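Local coordinates for protease 2A (Rhinovirus C, PDB 5X45), which is a chymotrypsin-like cysteine protease of the virus that probably cuts the viral polyprotein, and as in related rhinoviruses may also cleave host translation factors, at residues V9-R12 against D13-Y16; C59-R63 against S64-Y68. All coordinates share one frame; numbering follows the deposited sequence.

Contact 1 of 2, residues V9-R12 against D13-Y16; sequences VHTR and DAIY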
ATOM      1  N   VAL A   9      -7.390   1.955  -1.601  1.00 34.45           N
ATOM      2  CA  VAL A   9      -7.915   0.926  -2.483  1.00 25.16           C
ATOM      3  C   VAL A   9      -9.370   0.649  -2.159  1.00 31.39           C
ATOM      4  O   VAL A   9      -9.710   0.347  -1.022  1.00 39.41           O
ATOM      5  CB  VAL A   9      -7.101  -0.372  -2.373  1.00 36.14           C
ATOM      6  CG1 VAL A   9      -7.628  -1.415  -3.337  1.00 25.41           C
ATOM      7  CG2 VAL A   9      -5.624  -0.084  -2.618  1.00 24.18           C
ATOM      8  N   HIS A  10     -10.228   0.742  -3.169  1.00 40.60           N
ATOM      9  CA  HIS A  10     -11.664   0.612  -2.966  1.00 38.02           C
ATOM     10  C   HIS A  10     -12.236  -0.523  -3.812  1.00 29.81           C
ATOM     11  O   HIS A  10     -12.489  -0.358  -5.004  1.00 31.00           O
ATOM     12  CB  HIS A  10     -12.349   1.938  -3.299  1.00 29.98           C
ATOM     13  CG  HIS A  10     -13.809   1.965  -2.969  1.00 38.03           C
ATOM     14  ND1 HIS A  10     -14.630   3.012  -3.341  1.00 46.56           N
ATOM     15  CD2 HIS A  10     -14.589   1.090  -2.302  1.00 35.53           C
ATOM     16  CE1 HIS A  10     -15.859   2.772  -2.917  1.00 42.90           C
ATOM     17  NE2 HIS A  10     -15.865   1.616  -2.284  1.00 46.54           N
ATOM     18  N   THR A  11     -12.442  -1.676  -3.189  1.00 29.75           N
ATOM     19  CA  THR A  11     -12.964  -2.840  -3.901  1.00 31.22           C
ATOM     20  C   THR A  11     -14.486  -2.868  -3.842  1.00 33.46           C
ATOM     21  O   THR A  11     -15.099  -1.913  -3.353  1.00 33.89           O
ATOM     22  CB  THR A  11     -12.407  -4.150  -3.319  1.00 32.47           C
ATOM     23  OG1 THR A  11     -12.891  -4.325  -1.981  1.00 30.40           O
ATOM     24  CG2 THR A  11     -10.877  -4.136  -3.326  1.00 28.78           C
ATOM     25  N   ARG A  12     -15.089  -3.964  -4.312  1.00 41.07           N
ATOM     26  CA  ARG A  12     -16.551  -4.090  -4.323  1.00 47.58           C
ATOM     27  C   ARG A  12     -17.146  -3.969  -2.925  1.00 49.24           C
ATOM     28  O   ARG A  12     -18.248  -3.441  -2.739  1.00 61.18           O
ATOM     29  CB  ARG A  12     -17.000  -5.429  -4.904  1.00 40.40           C
ATOM     30  CG  ARG A  12     -18.499  -5.450  -5.183  1.00 59.75           C
ATOM     31  CD  ARG A  12     -19.120  -6.839  -5.046  1.00 80.99           C
ATOM     32  NE  ARG A  12     -19.227  -7.579  -6.301  1.00 98.45           N
ATOM     33  CZ  ARG A  12     -19.145  -8.906  -6.393  1.00 99.07           C
ATOM     34  NH1 ARG A  12     -19.251  -9.499  -7.575  1.00 96.66           N
ATOM     35  NH2 ARG A  12     -18.961  -9.640  -5.300  1.00 96.37           N
ATOM     36  N   ASP A  13     -16.417  -4.481  -1.945  1.00 46.76           N
ATOM     37  CA  ASP A  13     -16.947  -4.573  -0.594  1.00 52.83           C
ATOM     38  C   ASP A  13     -16.091  -3.903   0.490  1.00 44.71           C
ATOM     39  O   ASP A  13     -16.541  -3.766   1.625  1.00 42.32           O
ATOM     40  CB  ASP A  13     -17.212  -6.046  -0.253  1.00 62.70           C
ATOM     41  CG  ASP A  13     -16.031  -6.950  -0.570  1.00 82.59           C
ATOM     42  OD1 ASP A  13     -14.895  -6.444  -0.708  1.00 88.30           O
ATOM     43  OD2 ASP A  13     -16.252  -8.176  -0.688  1.00 90.77           O
ATOM     44  N   ALA A  14     -14.878  -3.469   0.157  1.00 38.09           N
ATOM     45  CA  ALA A  14     -13.973  -2.981   1.195  1.00 32.76           C
ATOM     46  C   ALA A  14     -13.122  -1.796   0.752  1.00 38.54           C
ATOM     47  O   ALA A  14     -12.899  -1.574  -0.440  1.00 41.32           O
ATOM     48  CB  ALA A  14     -13.074  -4.105   1.671  1.00 28.94           C
ATOM     49  N   ILE A  15     -12.649  -1.044   1.741  1.00 34.14           N
ATOM     50  CA  ILE A  15     -11.727   0.066   1.528  1.00 32.08           C
ATOM     51  C   ILE A  15     -10.443  -0.161   2.329  1.00 31.08           C
ATOM     52  O   ILE A  15     -10.489  -0.421   3.531  1.00 25.26           O
ATOM     53  CB  ILE A  15     -12.335   1.397   1.959  1.00 39.69           C
ATOM     54  CG1 ILE A  15     -13.630   1.666   1.205  1.00 45.60           C
ATOM     55  CG2 ILE A  15     -11.333   2.520   1.758  1.00 43.34           C
ATOM     56  CD1 ILE A  15     -14.464   2.766   1.831  1.00 50.23           C
ATOM     57  N   TYR A  16      -9.302  -0.057   1.656  1.00 27.96           N
ATOM     58  CA  TYR A  16      -7.996  -0.297   2.264  1.00 27.32           C
ATOM     59  C   TYR A  16      -7.226   1.011   2.377  1.00 23.35           C
ATOM     60  O   TYR A  16      -7.015   1.698   1.379  1.00 26.54           O
ATOM     61  CB  TYR A  16      -7.198  -1.307   1.432  1.00 23.13           C
ATOM     62  CG  TYR A  16      -7.829  -2.673   1.304  1.00 23.61           C
ATOM     63  CD1 TYR A  16      -8.989  -2.874   0.548  1.00 26.85           C
ATOM     64  CD2 TYR A  16      -7.241  -3.775   1.904  1.00 23.42           C
ATOM     65  CE1 TYR A  16      -9.561  -4.145   0.431  1.00 25.50           C
ATOM     66  CE2 TYR A  16      -7.798  -5.040   1.790  1.00 40.50           C
ATOM     67  CZ  TYR A  16      -8.952  -5.219   1.057  1.00 36.87           C
ATOM     68  OH  TYR A  16      -9.475  -6.483   0.963  1.00 43.69           O
TER

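Contact 2 of 2, residues C59-R63 against S64-Y68; sequences CYYSR and SKDRY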
ATOM      1  N   CYS A  59       3.332  -1.218 -11.961  1.00 23.77           N
ATOM      2  CA  CYS A  59       3.484   0.224 -11.981  1.00 23.49           C
ATOM      3  C   CYS A  59       2.854   0.839 -10.745  1.00 31.29           C
ATOM      4  O   CYS A  59       1.935   0.266 -10.160  1.00 30.95           O
ATOM      5  CB  CYS A  59       2.858   0.810 -13.239  1.00 23.89           C
ATOM      6  SG  CYS A  59       1.163   0.280 -13.471  1.00 37.05           S
ATOM      7  N   TYR A  60       3.359   1.990 -10.322  1.00 22.84           N
ATOM      8  CA  TYR A  60       2.803   2.613  -9.137  1.00 25.05           C
ATOM      9  C   TYR A  60       2.670   4.127  -9.272  1.00 31.44           C
ATOM     10  O   TYR A  60       3.396   4.768 -10.030  1.00 28.94           O
ATOM     11  CB  TYR A  60       3.643   2.261  -7.903  1.00 22.47           C
ATOM     12  CG  TYR A  60       4.948   3.008  -7.781  1.00 22.87           C
ATOM     13  CD1 TYR A  60       6.081   2.586  -8.462  1.00 23.22           C
ATOM     14  CD2 TYR A  60       5.049   4.146  -6.974  1.00 25.43           C
ATOM     15  CE1 TYR A  60       7.282   3.269  -8.338  1.00 23.84           C
ATOM     16  CE2 TYR A  60       6.242   4.833  -6.846  1.00 23.86           C
ATOM     17  CZ  TYR A  60       7.356   4.392  -7.529  1.00 24.12           C
ATOM     18  OH  TYR A  60       8.545   5.072  -7.405  1.00 26.58           O
ATOM     19  N   TYR A  61       1.738   4.689  -8.514  1.00 28.73           N
ATOM     20  CA  TYR A  61       1.541   6.126  -8.484  1.00 24.22           C
ATOM     21  C   TYR A  61       2.484   6.791  -7.479  1.00 26.74           C
ATOM     22  O   TYR A  61       2.556   6.384  -6.322  1.00 32.13           O
ATOM     23  CB  TYR A  61       0.085   6.445  -8.142  1.00 24.76           C
ATOM     24  CG  TYR A  61      -0.172   7.914  -7.984  1.00 26.12           C
ATOM     25  CD1 TYR A  61      -0.088   8.773  -9.072  1.00 26.88           C
ATOM     26  CD2 TYR A  61      -0.481   8.452  -6.742  1.00 26.96           C
ATOM     27  CE1 TYR A  61      -0.315  10.132  -8.929  1.00 29.84           C
ATOM     28  CE2 TYR A  61      -0.708   9.811  -6.589  1.00 29.26           C
ATOM     29  CZ  TYR A  61      -0.622  10.642  -7.687  1.00 29.42           C
ATOM     30  OH  TYR A  61      -0.845  11.985  -7.543  1.00 35.89           O
ATOM     31  N   SER A  62       3.216   7.798  -7.938  1.00 25.43           N
ATOM     32  CA  SER A  62       4.053   8.631  -7.078  1.00 31.03           C
ATOM     33  C   SER A  62       3.411   9.997  -6.910  1.00 41.04           C
ATOM     34  O   SER A  62       3.351  10.763  -7.880  1.00 42.11           O
ATOM     35  CB  SER A  62       5.456   8.793  -7.672  1.00 33.00           C
ATOM     36  OG  SER A  62       6.192   9.800  -6.987  1.00 39.40           O
ATOM     37  N   ARG A  63       2.954  10.323  -5.699  1.00 28.44           N
ATOM     38  CA  ARG A  63       2.261  11.601  -5.503  1.00 33.31           C
ATOM     39  C   ARG A  63       3.224  12.771  -5.660  1.00 31.83           C
ATOM     40  O   ARG A  63       2.878  13.774  -6.283  1.00 36.16           O
ATOM     41  CB  ARG A  63       1.569  11.690  -4.139  1.00 31.13           C
ATOM     42  CG  ARG A  63       0.617  12.882  -4.076  1.00 36.82           C
ATOM     43  CD  ARG A  63      -0.072  13.030  -2.742  1.00 60.58           C
ATOM     44  NE  ARG A  63       0.766  13.755  -1.788  1.00 85.34           N
ATOM     45  CZ  ARG A  63       0.586  15.030  -1.448  1.00 93.68           C
ATOM     46  NH1 ARG A  63      -0.405  15.730  -1.981  1.00 94.62           N
ATOM     47  NH2 ARG A  63       1.400  15.605  -0.572  1.00 95.11           N
ATOM     48  N   SER A  64       4.432  12.623  -5.121  1.00 31.66           N
ATOM     49  CA  SER A  64       5.444  13.672  -5.162  1.00 33.28           C
ATOM     50  C   SER A  64       5.859  14.046  -6.582  1.00 35.05           C
ATOM     51  O   SER A  64       6.177  15.206  -6.843  1.00 47.32           O
ATOM     52  CB  SER A  64       6.679  13.251  -4.367  1.00 32.99           C
ATOM     53  OG  SER A  64       7.213  12.038  -4.860  1.00 46.03           O
ATOM     54  N   LYS A  65       5.865  13.069  -7.491  1.00 32.74           N
ATOM     55  CA  LYS A  65       6.184  13.318  -8.902  1.00 34.94           C
ATOM     56  C   LYS A  65       4.927  13.486  -9.749  1.00 32.26           C
ATOM     57  O   LYS A  65       5.013  13.875 -10.912  1.00 40.12           O
ATOM     58  CB  LYS A  65       7.043  12.183  -9.471  1.00 30.81           C
ATOM     59  CG  LYS A  65       8.387  12.049  -8.791  1.00 37.74           C
ATOM     60  CD  LYS A  65       9.212  13.290  -9.004  1.00 43.27           C
ATOM     61  CE  LYS A  65      10.626  13.105  -8.492  1.00 50.85           C
ATOM     62  NZ  LYS A  65      11.388  14.383  -8.589  1.00 57.26           N
ATOM     63  N   ASP A  66       3.775  13.197  -9.143  1.00 42.53           N
ATOM     64  CA  ASP A  66       2.457  13.195  -9.794  1.00 36.85           C
ATOM     65  C   ASP A  66       2.434  12.445 -11.135  1.00 34.31           C
ATOM     66  O   ASP A  66       1.962  12.966 -12.146  1.00 38.13           O
ATOM     67  CB  ASP A  66       1.960  14.629  -9.995  1.00 34.30           C
ATOM     68  CG  ASP A  66       0.442  14.705 -10.164  1.00 58.36           C
ATOM     69  OD1 ASP A  66      -0.261  13.808  -9.641  1.00 52.75           O
ATOM     70  OD2 ASP A  66      -0.050  15.654 -10.824  1.00 71.00           O
ATOM     71  N   ARG A  67       2.939  11.217 -11.132  1.00 29.21           N
ATOM     72  CA  ARG A  67       2.883  10.356 -12.309  1.00 28.41           C
ATOM     73  C   ARG A  67       3.052   8.901 -11.916  1.00 26.84           C
ATOM     74  O   ARG A  67       3.443   8.592 -10.796  1.00 26.34           O
ATOM     75  CB  ARG A  67       3.959  10.745 -13.327  1.00 29.16           C
ATOM     76  CG  ARG A  67       5.364  10.796 -12.743  1.00 29.28           C
ATOM     77  CD  ARG A  67       6.425  10.630 -13.809  1.00 29.77           C
ATOM     78  NE  ARG A  67       6.492   9.254 -14.288  1.00 28.70           N
ATOM     79  CZ  ARG A  67       7.503   8.756 -14.994  1.00 31.18           C
ATOM     80  NH1 ARG A  67       8.543   9.517 -15.305  1.00 30.47           N
ATOM     81  NH2 ARG A  67       7.479   7.490 -15.383  1.00 28.46           N
ATOM     82  N   TYR A  68       2.776   8.012 -12.855  1.00 28.21           N
ATOM     83  CA  TYR A  68       3.011   6.596 -12.644  1.00 25.24           C
ATOM     84  C   TYR A  68       4.422   6.194 -13.073  1.00 25.38           C
ATOM     85  O   TYR A  68       4.995   6.802 -13.977  1.00 26.27           O
ATOM     86  CB  TYR A  68       1.967   5.777 -13.400  1.00 24.99           C
ATOM     87  CG  TYR A  68       0.779   5.430 -12.555  1.00 26.34           C
ATOM     88  CD1 TYR A  68      -0.182   6.384 -12.244  1.00 25.22           C
ATOM     89  CD2 TYR A  68       0.628   4.145 -12.043  1.00 23.83           C
ATOM     90  CE1 TYR A  68      -1.273   6.063 -11.452  1.00 29.95           C
ATOM     91  CE2 TYR A  68      -0.453   3.815 -11.247  1.00 23.67           C
ATOM     92  CZ  TYR A  68      -1.400   4.775 -10.954  1.00 29.28           C
ATOM     93  OH  TYR A  68      -2.477   4.441 -10.165  1.00 26.84           O
TER

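Contact 1 of 2, residues V9-R12 against D13-Y16
Thr11 and Ala14 hold the tight end of this hairpin by two bonds, one through backbone and one through a side chain. Thr11 N donates to Ala14 O (2.8 Å), nearly in line with the carbonyl, while Thr11 OG1 accepts from Ala14 N at 3.0 Å. The hydroxyl gets there because chi1 of 66° sets OG1 between the backbone N and the carbonyl carbon; the methyl CG2 is left to approach Tyr16 CE1 (4.0 Å), the two side chains meeting at a slant. Further back, Val9 and Tyr16 exchange two backbone hydrogen bonds and share a sheet face, CB to CB at 3.9 Å. Val9 O also lies at the in-plane edge of the Tyr16 ring. On the other face, that of His10 and Ile15, CG of His10 anti to the backbone N (chi1 -173°) brings the imidazole up to the neighbouring strand, where its CD2 meets Ile15 CG1 at 3.7 Å. His10 NE2 looks elsewhere, hydrogen-bonded to Val44 O. Tyr16 packs on Val39. The threonine hydroxyl thus stands in for a backbone carbonyl, giving the amide of buried Ala14 an acceptor and closing the Arg12-Asp13 turn, whose own side chains are exposed.

Contact 2 of 2, residues C59-R63 against S64-Y68
Asp66 stands in a left-handed backbone conformation (phi 48°, psi 51°) and reaches back to Tyr61, whose OH donates to Asp66 OD1 at 2.8 Å. Tyr61 CG, anti to the backbone N and beside the carbonyl carbon, carries the phenol there. The phenol meets that oxygen nearly end-on to its C-O bond, and the carboxylate plane stands almost perpendicular to the ring (81°). Asp66 and Arg67 both face Ser62, which makes a G1 beta bulge: Ser62 N donates to Arg67 O (3.0 Å), and Arg67 N returns only a weak bond to Ser62 O. Ser62 OG takes a weak bond from Lys65 N, and Asp66 N gives another weak one to Arg63 O. Beyond the bulge Tyr61 and Tyr68 pair on one sheet face. Tyr61 CB sits over the Tyr68 ring, 3.9 Å from its centroid, a CH-pi contact, while the rings are inclined and the side chains cross at about a right angle. Cys59 SG approaches the same ring obliquely, 4.2 Å from Tyr68 CD2; the phenol oxygen of Tyr68 binds Pro4 O. Tyr68 O lies in the guanidinium plane of Arg67 and takes NE and NH2, each at 2.9 Å, NH2 in the carbonyl plane and NE above it; Arg67 adds a cation-pi contact with Phe69. Ser64 OG, hydrogen-bonded to Asp106 OD2, and a weak bond from Arg63 NE to Gly105 O join the loop to the Pro-Gly-Asp-Cys-Gly-Gly sequence, which in this family carries the nucleophile. This is a beta hairpin closed by a G1 bulge, linking two neighbouring strands of the six-stranded barrel of a chymotrypsin-like protease.

Overall arrangement
Both contacts are hairpin turns, following each other along the chain but sitting in different sheets: contact 1 at the outer edge of the four-stranded sheet, contact 2 in the six-stranded barrel. Their centres are 21 Å apart and their nearest atoms about 9 Å, so they do not touch. The barrel nevertheless relates them, since Val9 of contact 1 packs on its strand 116-124 and Cys59 of contact 2 bonds through its backbone to Leu112 of strand 110-113. The zinc ion, held by Cys53, Cys55, Cys113 and His115, lies about 14 Å from the Val9 side chain and about 11 Å from that of Cys59; neither hairpin supplies a ligand.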